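Local atomic coordinates of peptide-binding protein (Photobacterium damsela subsp. piscicida, PDB entry 6SQX), a protein that cleaves the peptidoglycan of potentially competing bacteria as a secreted NlpC/P60 endopeptidase, probably of the cysteine type. Residues Asn147-Val151 and Gly317-Asn321; Asn300-Ile305 and Leu331-Phe335; Tyr308-Tyr313 and Gly435-Ile439; His395-Met400 and Ala411-Pro417; Ile442-Asp446 and Leu459-Trp463. Residues are numbered along the deposited sequence.

Contact 1. Residues Asn147-Val151 and Gly317-Asn321; sequences NNAQV and GMDFN. With EDO (1,2-ethanediol), chain N.
Gln150 and Phe320 carry most of this contact, with Asn148 completing it. Residues 149-151 are extended, the start of a short strand paired with strand 177-181; residues 317-321 form a tight irregular loop in which Phe320 N bonds to Gly317 O (2.8 Å) and Asp319 and Phe320 both take positive phi. The closest alpha-carbons are Gln150 CA and Gly317 CA, 7.1 Å apart. Gln150 (chi1 m, chi2 t) reaches across so that its OE1 accepts from Asp319 N at 2.8 Å, while a water connects Gln150 NE2 (3.2 Å) to Asp319 OD1 (2.7 Å); Asp319 OD2 is held by Tyr171. The contact thus joins the SH3b-type domain to the loop between helices 298-308 and 326-334 of the NlpC/P60 domain. Phe320 (chi1 m) receives a CH-pi contact, Gln150 CG lying 4.0 Å from its ring centroid. Asn148 CB approaches Phe320 CE1 at 3.7 Å, and Asn148 ND2, also bonded to Ile252 O, donates to O1 of a 1,2-ethanediol (3.1 Å) whose C2 lies over the ring's opposite face.

Contact 2. Residues Asn300-Ile305 and Leu331-Phe335; sequences NFAHQI and LFSTF
Two helical segments, 300-305 within helix 298-308 and 331-335 at the end of helix 326-334, meet side chain to side chain, their backbones closest at Gln304 CA and Leu331 CA (7.0 Å). The main bump is Phe301. With chi1 at -97°, between the usual wells, its ring enters the hollow between Phe332 and Phe335. Phe335 (chi1 m) lies against one face, centroids 4.0 Å apart and planes at 13°, a face-to-face stack; the edge of Phe301 points to the face of Phe332 in an offset edge-to-face pair, centroids 5.6 Å apart and planes at 64°. This aromatic cluster joins the two helices of the NlpC/P60 domain, the second of which begins two residues after position 324, an oxidised cysteine. Beside the cluster, Leu331 (chi1 t, chi2 p) pushes its two methyls between Gln304 and Ile305: Leu331 CD1 is 3.6 Å from Gln304 CB, and Leu331 CD2 is 4.1 Å from Ile305 CG1. The rim of the Phe335 ring also fits against Asn300, Phe335 CE1 lying 3.8 Å from Asn300 CB. No direct hydrogen bond crosses the interface, but a water fills the remaining gap, 2.8 Å from both Gln304 OE1 and Thr334 OG1.

Contact 3. Residues Tyr308-Tyr313 and Gly435-Ile439; sequences YIGMPY and GQTLI
Thr437, pointing toward the facing segment, is the central side chain here. Its chi1 is m; Thr437 CB sits 3.4 Å from Tyr308 O, Thr437 CG2 4.0 Å from Tyr308 CB, and Thr437 OG1 3.7 Å from Met311 CE, the methionine being t, t, p. A water lies 2.8 Å from Thr437 OG1 and 3.1 Å from Met311 O. The backbone of 308-311 makes a type II turn, closed by Met311 N to Tyr308 O (2.9 Å), with Gly310 at its positive-phi position. Three hydrogen bonds, each 2.9 Å, then tie the segments: Gly310 N to Thr437 O, Thr437 N to Met311 O, and Tyr313 N to Gly435 O. They frame a single beta bridge of Pro312 with Gln436 (CA-CA 4.2 Å). The contact fastens the loop after helix 298-308 to the lead-in of strand 438-441, an outer strand of the NlpC/P60 sheet. Ile309 (m, t) extends along that strand, its CG2 4.2 Å from Leu438 CD2 and its CD1 3.9 Å from Ile439 CD1. Gln436, with chi1 p and chi2 t, brings OE1 within 3.3 Å of Gly310 CA. The Tyr313 ring (chi1 t) leads away, and its OH hydrogen-bonds the cysteinesulfonic acid at position 324.

Contact 4. Residues His395-Met400 and Ala411-Pro417; sequences HIGLYM and AIMFNAP
Leu398 and Phe414, both chi1 t, put their side chains on the same sheet face, CB to CB 4.2 Å, and Met400 (m, t, p) adds to them, Met400 SD lying 3.6 Å from Phe414 CB and Met400 CB 3.7 Å from Ile412 CD1. The other face carries Tyr399 and Met413, a non-hydrogen-bonded pair with CA-CA 4.4 Å. The antiparallel strands, their short axes at 137°, are zipped by Leu398 N to Phe414 O, Phe414 N to Leu398 O and Met400 N to Ile412 O, all 2.9 Å. Gly397 leaves room where a CB would clash with Met413 SD and Asn415 CB. At the polar end His395 (chi1 t) donates from NE2 to Asn415 OD1 at 2.7 Å, and a water joins Ile396 O (2.8 Å) to Ala416 N (2.9 Å). In NlpC/P60 peptidases a polar residue orients a histidine on the central sheet, and the His395-Asn415 pair is consistent with that arrangement. The hairpin lies mid-sheet between strands 382-387 and 438-441, with helix 326-334 packed on the Leu398-Phe414 face.

Contact 5. Residues Ile442-Asp446 and Leu459-Trp463; sequences IGIGD and LQSLW
A pair of turns beyond strand 438-441 packs here against the ST turn that follows strand 457-459. Gly443 is the centre of an inverse gamma turn and also opens a type II turn to Asp446, closed by Asp446 N to Gly443 O (2.9 Å), with Gly445 at positive phi. In the facing segment, Ser461 OG accepts from Trp463 N (3.1 Å). Gly443 CA and Leu462 CA approach to 5.2 Å, and a CB on Gly443 would strike Trp463 CD1 and Asp446 OD2. Trp463 (chi1 m, chi2 107°) turns an indole face to Ile442, whose CG2 sits over the six-membered ring, 3.7 Å from the centroid, as a CH-pi contact. Leu462 (m, p) brings CD2 to 3.5 Å from Ile442 O and 4.1 Å from Ile444 CD1; Leu459 CD1 is 3.6 Å from Gly445 O. Ser461 OG donates to Asp446 OD1 (2.9 Å). One water joins both segments, donating to Ile444 O and Asp446 OD1 (both 2.8 Å) and accepting from Leu462 N (2.9 Å). Trp463 also makes a cation-pi contact with Lys365. The serine hydroxyl is thus both donor and acceptor, and the carboxylate and water satisfy turn polar groups inside otherwise apolar packing.

Contacts 2 to 5 gather in and around the NlpC/P60 domain, while contact 1 joins that domain to the SH3b-type domain. Along the chain, contacts 1, 2 and 3 interlock, their segments alternating; contact 4 falls between the two halves of contact 3, and contact 5 follows. Contacts 3 and 4 have centres 11 Å apart and share a sheet through neighbouring strands 408-415 and 438-441; contact 5 adjoins its edge, 12 Å from contact 4 centre to centre. The helices of contact 2 pack onto that sheet through Ile305, Leu331 and Phe332, 14 Å from contact 4 between centres. The centres of contacts 1 and 5 lie 30 Å apart. The helices thus back the sheet, and contact 3 reaches modified position 324 through Tyr313.

Contact 1. Residues Asn147-Val151 and Gly317-Asn321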
# COMPACT_ATOMS: atom_id res chain seq x y z
N ASN A 147 -12.88 4.71 -11.08
CA ASN A 147 -13.31 3.52 -10.35
C ASN A 147 -12.11 2.92 -9.64
O ASN A 147 -11.00 2.91 -10.19
CB ASN A 147 -13.90 2.47 -11.29
CG ASN A 147 -15.27 2.86 -11.82
OD1 ASN A 147 -16.17 3.21 -11.04
ND2 ASN A 147 -15.45 2.77 -13.13
N ASN A 148 -12.30 2.44 -8.40
CA ASN A 148 -11.17 1.84 -7.68
C ASN A 148 -10.53 0.81 -8.60
O ASN A 148 -11.22 0.02 -9.25
CB ASN A 148 -11.67 1.15 -6.41
CG ASN A 148 -12.41 2.10 -5.49
OD1 ASN A 148 -11.97 3.20 -5.19
ND2 ASN A 148 -13.59 1.65 -5.02
N ALA A 149 -9.20 0.82 -8.68
CA ALA A 149 -8.53 0.04 -9.71
C ALA A 149 -7.41 -0.83 -9.15
O ALA A 149 -6.61 -0.37 -8.31
CB ALA A 149 -7.96 1.01 -10.77
N GLN A 150 -7.33 -2.07 -9.63
CA GLN A 150 -6.17 -2.92 -9.38
C GLN A 150 -5.14 -2.68 -10.46
O GLN A 150 -5.38 -3.00 -11.64
CB GLN A 150 -6.59 -4.40 -9.34
CG GLN A 150 -7.49 -4.65 -8.10
CD GLN A 150 -7.79 -6.07 -7.88
OE1 GLN A 150 -6.96 -6.83 -7.40
NE2 GLN A 150 -9.00 -6.47 -8.25
N VAL A 151 -4.01 -2.08 -10.08
CA VAL A 151 -2.96 -1.75 -11.04
C VAL A 151 -2.17 -3.02 -11.31
O VAL A 151 -1.76 -3.74 -10.37
CB VAL A 151 -2.04 -0.65 -10.49
CG1 VAL A 151 -0.92 -0.32 -11.55
CG2 VAL A 151 -2.86 0.60 -10.16
N GLY A 317 -2.15 -5.40 -3.07
CA GLY A 317 -3.50 -4.85 -3.06
C GLY A 317 -4.53 -5.76 -3.69
O GLY A 317 -5.64 -5.29 -4.00
N MET A 318 -4.21 -7.04 -3.87
CA MET A 318 -5.11 -8.02 -4.47
C MET A 318 -6.52 -7.94 -3.88
O MET A 318 -6.71 -8.04 -2.66
CB MET A 318 -4.58 -9.45 -4.25
CG MET A 318 -5.24 -10.54 -5.10
SD MET A 318 -4.66 -10.50 -6.81
CE MET A 318 -5.27 -12.12 -7.38
N ASP A 319 -7.49 -7.79 -4.77
CA ASP A 319 -8.91 -7.76 -4.39
C ASP A 319 -9.22 -6.62 -3.42
O ASP A 319 -10.24 -6.68 -2.69
CB ASP A 319 -9.36 -9.11 -3.85
CG ASP A 319 -9.45 -10.16 -4.96
OD1 ASP A 319 -9.99 -9.81 -6.04
OD2 ASP A 319 -9.00 -11.33 -4.78
N PHE A 320 -8.41 -5.55 -3.45
CA PHE A 320 -8.62 -4.34 -2.66
C PHE A 320 -8.34 -4.55 -1.18
O PHE A 320 -8.66 -3.68 -0.36
CB PHE A 320 -9.96 -3.66 -2.95
CG PHE A 320 -10.10 -3.30 -4.40
CD1 PHE A 320 -9.40 -2.22 -4.91
CD2 PHE A 320 -10.88 -4.06 -5.26
CE1 PHE A 320 -9.52 -1.85 -6.27
CE2 PHE A 320 -11.03 -3.72 -6.62
CZ PHE A 320 -10.35 -2.61 -7.13
N ASN A 321 -7.66 -5.66 -0.86
CA ASN A 321 -7.11 -5.88 0.48
C ASN A 321 -5.62 -5.56 0.47
O ASN A 321 -4.91 -5.96 -0.45
CB ASN A 321 -7.33 -7.34 0.92
CG ASN A 321 -8.80 -7.67 1.11
OD1 ASN A 321 -9.57 -6.81 1.58
ND2 ASN A 321 -9.20 -8.86 0.69
C1 EDO N . -14.33 -2.31 -5.59
O1 EDO N . -14.53 -1.02 -6.16
C2 EDO N . -13.41 -2.15 -4.38
O2 EDO N . -14.10 -1.59 -3.28
O HOH W 1 -9.07 -9.67 -8.61

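Contact 2. Residues Asn300-Ile305 and Leu331-Phe335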
# COMPACT_ATOMS: atom_id res chain seq x y z
N ASN A 300 -7.76 9.39 16.85
CA ASN A 300 -8.06 9.13 15.44
C ASN A 300 -7.17 8.03 14.86
O ASN A 300 -7.64 7.20 14.06
CB ASN A 300 -7.95 10.40 14.61
CG ASN A 300 -9.15 11.33 14.81
OD1 ASN A 300 -10.22 10.86 15.25
ND2 ASN A 300 -9.00 12.61 14.45
N PHE A 301 -5.88 8.01 15.22
CA PHE A 301 -5.04 6.91 14.75
C PHE A 301 -5.59 5.57 15.23
O PHE A 301 -5.62 4.59 14.46
CB PHE A 301 -3.59 7.09 15.24
CG PHE A 301 -2.69 7.72 14.21
CD1 PHE A 301 -2.71 9.10 14.00
CD2 PHE A 301 -1.83 6.94 13.44
CE1 PHE A 301 -1.90 9.69 13.04
CE2 PHE A 301 -0.99 7.54 12.48
CZ PHE A 301 -1.05 8.90 12.30
N ALA A 302 -6.03 5.51 16.50
CA ALA A 302 -6.58 4.28 17.07
C ALA A 302 -7.85 3.85 16.33
O ALA A 302 -8.01 2.66 16.01
CB ALA A 302 -6.85 4.46 18.57
N HIS A 303 -8.76 4.80 16.07
CA HIS A 303 -9.97 4.42 15.35
C HIS A 303 -9.63 3.87 13.97
O HIS A 303 -10.21 2.88 13.52
CB HIS A 303 -10.91 5.61 15.16
CG HIS A 303 -11.48 6.18 16.42
ND1 HIS A 303 -12.05 5.40 17.41
CD2 HIS A 303 -11.62 7.47 16.81
CE1 HIS A 303 -12.50 6.20 18.37
NE2 HIS A 303 -12.26 7.47 18.03
N GLN A 304 -8.71 4.53 13.27
CA GLN A 304 -8.39 4.08 11.92
C GLN A 304 -7.67 2.74 11.93
O GLN A 304 -8.00 1.84 11.14
CB GLN A 304 -7.54 5.14 11.22
CG GLN A 304 -8.34 6.39 10.97
CD GLN A 304 -9.52 6.12 10.06
OE1 GLN A 304 -9.35 5.65 8.93
NE2 GLN A 304 -10.75 6.36 10.58
N ILE A 305 -6.71 2.56 12.85
CA ILE A 305 -6.08 1.25 13.02
C ILE A 305 -7.12 0.17 13.26
O ILE A 305 -7.13 -0.88 12.61
CB ILE A 305 -5.04 1.30 14.15
CG1 ILE A 305 -3.76 2.00 13.64
CG2 ILE A 305 -4.72 -0.09 14.68
CD1 ILE A 305 -2.81 2.37 14.74
N LEU A 331 -3.10 3.97 5.69
CA LEU A 331 -3.42 4.57 6.99
C LEU A 331 -2.93 6.02 7.03
O LEU A 331 -3.65 6.95 7.41
CB LEU A 331 -2.77 3.77 8.12
CG LEU A 331 -2.77 4.44 9.52
CD1 LEU A 331 -4.19 4.47 10.04
CD2 LEU A 331 -1.81 3.74 10.50
N PHE A 332 -1.67 6.24 6.63
CA PHE A 332 -1.10 7.57 6.78
C PHE A 332 -1.73 8.58 5.83
O PHE A 332 -1.78 9.77 6.15
CB PHE A 332 0.43 7.50 6.66
CG PHE A 332 1.09 7.07 7.95
CD1 PHE A 332 1.24 7.97 8.99
CD2 PHE A 332 1.50 5.73 8.12
CE1 PHE A 332 1.83 7.58 10.22
CE2 PHE A 332 2.09 5.34 9.34
CZ PHE A 332 2.26 6.28 10.39
N SER A 333 -2.22 8.10 4.66
CA SER A 333 -2.82 9.01 3.69
C SER A 333 -4.02 9.74 4.27
O SER A 333 -4.26 10.90 3.94
CB SER A 333 -3.19 8.30 2.38
OG SER A 333 -4.30 7.40 2.56
N THR A 334 -4.79 9.06 5.14
CA THR A 334 -5.96 9.67 5.78
C THR A 334 -5.59 10.92 6.58
O THR A 334 -6.40 11.85 6.73
CB THR A 334 -6.54 8.62 6.73
OG1 THR A 334 -7.01 7.55 5.91
CG2 THR A 334 -7.70 9.14 7.58
N PHE A 335 -4.35 10.97 7.07
CA PHE A 335 -3.81 12.05 7.87
C PHE A 335 -2.97 13.03 7.04
O PHE A 335 -2.33 13.92 7.62
CB PHE A 335 -2.99 11.45 9.01
CG PHE A 335 -3.82 10.60 9.93
CD1 PHE A 335 -4.60 11.21 10.93
CD2 PHE A 335 -3.87 9.22 9.76
CE1 PHE A 335 -5.40 10.45 11.76
CE2 PHE A 335 -4.67 8.44 10.60
CZ PHE A 335 -5.47 9.07 11.58
O HOH W 2 -7.10 5.17 7.30

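Contact 3. Residues Tyr308-Tyr313 and Gly435-Ile439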
# COMPACT_ATOMS: atom_id res chain seq x y z
N TYR A 308 -8.95 -1.29 10.27
CA TYR A 308 -8.23 -2.17 9.35
C TYR A 308 -8.01 -3.57 9.90
O TYR A 308 -7.74 -4.50 9.11
CB TYR A 308 -6.84 -1.59 8.95
CG TYR A 308 -6.95 -0.35 8.10
CD1 TYR A 308 -7.42 -0.45 6.78
CD2 TYR A 308 -6.57 0.90 8.60
CE1 TYR A 308 -7.55 0.69 5.99
CE2 TYR A 308 -6.71 2.06 7.82
CZ TYR A 308 -7.19 1.94 6.53
OH TYR A 308 -7.34 3.07 5.75
N ILE A 309 -8.07 -3.73 11.23
CA ILE A 309 -7.78 -5.03 11.82
C ILE A 309 -8.74 -6.06 11.27
O ILE A 309 -9.95 -5.82 11.20
CB ILE A 309 -7.84 -4.95 13.35
CG1 ILE A 309 -6.71 -4.05 13.91
CG2 ILE A 309 -7.84 -6.37 13.96
CD1 ILE A 309 -6.75 -3.79 15.44
N GLY A 310 -8.20 -7.20 10.88
CA GLY A 310 -8.97 -8.26 10.28
C GLY A 310 -9.08 -8.20 8.76
O GLY A 310 -9.58 -9.17 8.15
N MET A 311 -8.61 -7.10 8.11
CA MET A 311 -8.60 -7.10 6.65
C MET A 311 -7.67 -8.19 6.13
O MET A 311 -6.53 -8.30 6.61
CB MET A 311 -8.06 -5.75 6.22
CG MET A 311 -7.85 -5.67 4.71
SD MET A 311 -7.40 -4.02 4.08
CE MET A 311 -5.94 -3.62 5.07
N PRO A 312 -8.11 -9.05 5.23
CA PRO A 312 -7.21 -10.09 4.70
C PRO A 312 -5.96 -9.46 4.09
O PRO A 312 -5.98 -8.35 3.56
CB PRO A 312 -8.04 -10.79 3.62
CG PRO A 312 -9.48 -10.47 3.96
CD PRO A 312 -9.45 -9.11 4.61
N TYR A 313 -4.86 -10.23 4.16
CA TYR A 313 -3.62 -9.85 3.46
C TYR A 313 -3.82 -10.02 1.96
O TYR A 313 -4.07 -11.12 1.47
CB TYR A 313 -2.50 -10.76 3.94
CG TYR A 313 -1.15 -10.43 3.29
CD1 TYR A 313 -0.81 -10.95 2.02
CD2 TYR A 313 -0.26 -9.56 3.93
CE1 TYR A 313 0.41 -10.63 1.44
CE2 TYR A 313 0.95 -9.23 3.34
CZ TYR A 313 1.26 -9.76 2.11
OH TYR A 313 2.49 -9.45 1.49
N GLY A 435 -2.11 -13.81 7.85
CA GLY A 435 -2.98 -13.60 6.71
C GLY A 435 -4.01 -12.50 6.86
O GLY A 435 -4.97 -12.46 6.07
N GLN A 436 -3.82 -11.60 7.82
CA GLN A 436 -4.76 -10.51 8.08
C GLN A 436 -4.02 -9.41 8.81
O GLN A 436 -3.01 -9.68 9.49
CB GLN A 436 -5.99 -10.93 8.92
CG GLN A 436 -5.64 -11.60 10.24
CD GLN A 436 -6.84 -11.87 11.14
OE1 GLN A 436 -7.58 -10.95 11.48
NE2 GLN A 436 -7.03 -13.13 11.52
N THR A 437 -4.51 -8.17 8.67
CA THR A 437 -3.95 -7.06 9.42
C THR A 437 -4.22 -7.23 10.91
O THR A 437 -5.38 -7.48 11.32
CB THR A 437 -4.54 -5.72 8.91
OG1 THR A 437 -3.98 -5.43 7.61
CG2 THR A 437 -4.25 -4.54 9.82
N LEU A 438 -3.19 -7.04 11.73
CA LEU A 438 -3.29 -7.20 13.17
C LEU A 438 -2.34 -6.27 13.88
O LEU A 438 -1.36 -5.78 13.29
CB LEU A 438 -2.90 -8.61 13.63
CG LEU A 438 -3.78 -9.78 13.23
CD1 LEU A 438 -3.08 -11.04 13.72
CD2 LEU A 438 -5.20 -9.67 13.84
N ILE A 439 -2.59 -6.05 15.17
CA ILE A 439 -1.53 -5.57 16.07
C ILE A 439 -0.81 -6.80 16.61
O ILE A 439 -1.47 -7.72 17.11
CB ILE A 439 -2.10 -4.73 17.22
CG1 ILE A 439 -2.87 -3.53 16.67
CG2 ILE A 439 -0.97 -4.26 18.17
CD1 ILE A 439 -3.77 -2.89 17.71
O HOH W 3 -4.24 -6.75 5.20

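Contact 4. Residues His395-Met400 and Ala411-Pro417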
# COMPACT_ATOMS: atom_id res chain seq x y z
N HIS A 395 9.30 -7.34 4.81
CA HIS A 395 8.16 -7.06 5.68
C HIS A 395 8.36 -5.69 6.31
O HIS A 395 9.50 -5.23 6.46
CB HIS A 395 7.99 -8.12 6.79
CG HIS A 395 6.70 -7.95 7.53
ND1 HIS A 395 5.48 -7.88 6.88
CD2 HIS A 395 6.45 -7.78 8.85
CE1 HIS A 395 4.52 -7.70 7.79
NE2 HIS A 395 5.09 -7.63 8.98
N ILE A 396 7.25 -5.03 6.65
CA ILE A 396 7.34 -3.75 7.34
C ILE A 396 6.11 -3.61 8.22
O ILE A 396 5.03 -4.15 7.89
CB ILE A 396 7.53 -2.59 6.30
CG1 ILE A 396 7.89 -1.28 6.99
CG2 ILE A 396 6.25 -2.43 5.42
CD1 ILE A 396 8.45 -0.25 5.95
N GLY A 397 6.25 -2.89 9.32
CA GLY A 397 5.11 -2.56 10.17
C GLY A 397 5.32 -1.24 10.89
O GLY A 397 6.41 -0.63 10.81
N LEU A 398 4.29 -0.77 11.57
CA LEU A 398 4.31 0.50 12.29
C LEU A 398 4.53 0.23 13.77
O LEU A 398 3.66 -0.32 14.44
CB LEU A 398 2.99 1.26 12.08
CG LEU A 398 2.87 2.59 12.84
CD1 LEU A 398 3.94 3.55 12.33
CD2 LEU A 398 1.46 3.15 12.71
N TYR A 399 5.71 0.59 14.29
CA TYR A 399 6.00 0.42 15.71
C TYR A 399 4.96 1.13 16.56
O TYR A 399 4.63 2.29 16.31
CB TYR A 399 7.37 1.06 15.97
CG TYR A 399 7.85 1.02 17.40
CD1 TYR A 399 8.16 -0.19 18.02
CD2 TYR A 399 8.04 2.20 18.13
CE1 TYR A 399 8.64 -0.22 19.34
CE2 TYR A 399 8.53 2.17 19.43
CZ TYR A 399 8.83 0.97 20.04
OH TYR A 399 9.31 0.99 21.33
N MET A 400 4.44 0.43 17.58
CA MET A 400 3.42 0.99 18.46
C MET A 400 3.87 1.06 19.92
O MET A 400 3.05 1.35 20.78
CB MET A 400 2.10 0.20 18.36
CG MET A 400 1.31 0.57 17.12
SD MET A 400 -0.18 -0.48 16.96
CE MET A 400 -1.05 -0.12 18.52
N ALA A 411 7.81 -5.52 22.55
CA ALA A 411 7.55 -4.50 21.54
C ALA A 411 6.48 -4.98 20.55
O ALA A 411 6.40 -6.17 20.22
CB ALA A 411 8.85 -4.18 20.80
N ILE A 412 5.66 -4.04 20.04
CA ILE A 412 4.51 -4.37 19.20
C ILE A 412 4.46 -3.49 17.95
O ILE A 412 5.06 -2.41 17.89
CB ILE A 412 3.16 -4.27 19.96
CG1 ILE A 412 3.00 -2.84 20.50
CG2 ILE A 412 3.11 -5.27 21.13
CD1 ILE A 412 1.59 -2.46 20.83
N MET A 413 3.72 -3.96 16.94
CA MET A 413 3.56 -3.19 15.72
C MET A 413 2.20 -3.46 15.08
O MET A 413 1.61 -4.54 15.22
CB MET A 413 4.70 -3.52 14.71
CG MET A 413 4.78 -5.06 14.43
SD MET A 413 5.94 -5.34 13.06
CE MET A 413 5.99 -7.12 13.01
N PHE A 414 1.72 -2.46 14.35
CA PHE A 414 0.54 -2.59 13.51
C PHE A 414 1.03 -3.02 12.13
O PHE A 414 1.93 -2.37 11.57
CB PHE A 414 -0.14 -1.22 13.42
CG PHE A 414 -1.27 -1.16 12.43
CD1 PHE A 414 -2.43 -1.91 12.61
CD2 PHE A 414 -1.23 -0.25 11.38
CE1 PHE A 414 -3.51 -1.80 11.71
CE2 PHE A 414 -2.30 -0.13 10.49
CZ PHE A 414 -3.45 -0.89 10.67
N ASN A 415 0.52 -4.13 11.59
CA ASN A 415 1.09 -4.62 10.34
C ASN A 415 0.15 -5.60 9.65
O ASN A 415 -0.82 -6.08 10.25
CB ASN A 415 2.51 -5.20 10.58
CG ASN A 415 2.54 -6.54 11.37
OD1 ASN A 415 3.16 -7.51 10.93
ND2 ASN A 415 1.92 -6.57 12.53
N ALA A 416 0.43 -5.88 8.37
CA ALA A 416 -0.28 -6.86 7.58
C ALA A 416 0.75 -7.91 7.17
O ALA A 416 1.47 -7.73 6.19
CB ALA A 416 -0.92 -6.24 6.33
N PRO A 417 0.86 -9.01 7.92
CA PRO A 417 1.80 -10.07 7.55
C PRO A 417 1.08 -11.23 6.88
O PRO A 417 -0.07 -11.51 7.23
CB PRO A 417 2.33 -10.52 8.91
CG PRO A 417 1.13 -10.37 9.85
CD PRO A 417 0.32 -9.16 9.28
O HOH W 4 2.32 -3.80 7.58

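Contact 5. Residues Ile442-Asp446 and Leu459-Trp463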
# COMPACT_ATOMS: atom_id res chain seq x y z
N ILE A 442 6.46 -7.66 17.79
CA ILE A 442 7.46 -7.62 16.72
C ILE A 442 7.82 -9.04 16.31
O ILE A 442 7.91 -9.37 15.11
CB ILE A 442 8.71 -6.84 17.19
CG1 ILE A 442 8.38 -5.36 17.41
CG2 ILE A 442 9.86 -7.03 16.23
CD1 ILE A 442 8.16 -4.57 16.13
N GLY A 443 8.10 -9.90 17.31
CA GLY A 443 8.43 -11.29 17.08
C GLY A 443 7.16 -12.11 16.86
O GLY A 443 6.76 -12.91 17.73
N ILE A 444 6.50 -11.88 15.70
CA ILE A 444 5.24 -12.57 15.43
C ILE A 444 5.42 -14.07 15.63
O ILE A 444 6.28 -14.69 15.00
CB ILE A 444 4.76 -12.32 13.99
CG1 ILE A 444 4.58 -10.84 13.69
CG2 ILE A 444 3.43 -13.09 13.75
CD1 ILE A 444 4.32 -10.58 12.21
N GLY A 445 4.55 -14.68 16.44
CA GLY A 445 4.59 -16.12 16.62
C GLY A 445 5.69 -16.66 17.50
O GLY A 445 5.73 -17.88 17.72
N ASP A 446 6.56 -15.82 18.05
CA ASP A 446 7.64 -16.32 18.90
C ASP A 446 7.08 -17.12 20.07
O ASP A 446 7.72 -18.07 20.54
CB ASP A 446 8.50 -15.18 19.45
CG ASP A 446 9.55 -14.67 18.47
OD1 ASP A 446 9.65 -15.18 17.35
OD2 ASP A 446 10.27 -13.74 18.87
N LEU A 459 10.52 -22.03 13.88
CA LEU A 459 10.08 -20.69 13.50
C LEU A 459 11.27 -19.74 13.40
O LEU A 459 12.12 -19.70 14.30
CB LEU A 459 9.05 -20.18 14.53
CG LEU A 459 8.41 -18.81 14.19
CD1 LEU A 459 6.88 -18.83 14.40
CD2 LEU A 459 9.00 -17.74 15.05
N GLN A 460 11.32 -18.97 12.32
CA GLN A 460 12.42 -18.05 12.06
C GLN A 460 11.97 -16.69 12.59
O GLN A 460 11.16 -16.01 11.95
CB GLN A 460 12.70 -18.01 10.55
CG GLN A 460 13.00 -19.38 9.98
CD GLN A 460 14.21 -19.99 10.65
OE1 GLN A 460 15.32 -19.43 10.59
NE2 GLN A 460 14.03 -21.16 11.28
N SER A 461 12.45 -16.33 13.79
CA SER A 461 11.95 -15.13 14.45
C SER A 461 12.29 -13.86 13.67
O SER A 461 13.40 -13.70 13.15
CB SER A 461 12.52 -15.01 15.86
OG SER A 461 12.08 -13.79 16.45
N LEU A 462 11.32 -12.94 13.58
CA LEU A 462 11.62 -11.66 12.94
C LEU A 462 12.75 -10.92 13.64
O LEU A 462 13.45 -10.12 13.01
CB LEU A 462 10.37 -10.77 12.88
CG LEU A 462 9.42 -11.04 11.73
CD1 LEU A 462 8.75 -12.40 11.84
CD2 LEU A 462 8.37 -9.92 11.64
N TRP A 463 12.94 -11.16 14.95
CA TRP A 463 14.06 -10.53 15.65
C TRP A 463 15.41 -10.99 15.13
O TRP A 463 16.41 -10.31 15.40
CB TRP A 463 14.02 -10.86 17.15
CG TRP A 463 12.93 -10.16 17.91
CD1 TRP A 463 11.77 -10.73 18.42
CD2 TRP A 463 12.88 -8.77 18.25
NE1 TRP A 463 11.04 -9.77 19.05
CE2 TRP A 463 11.68 -8.56 18.96
CE3 TRP A 463 13.73 -7.68 18.02
CZ2 TRP A 463 11.32 -7.31 19.47
CZ3 TRP A 463 13.38 -6.44 18.52
CH2 TRP A 463 12.18 -6.26 19.25
O HOH W 5 8.97 -13.84 14.96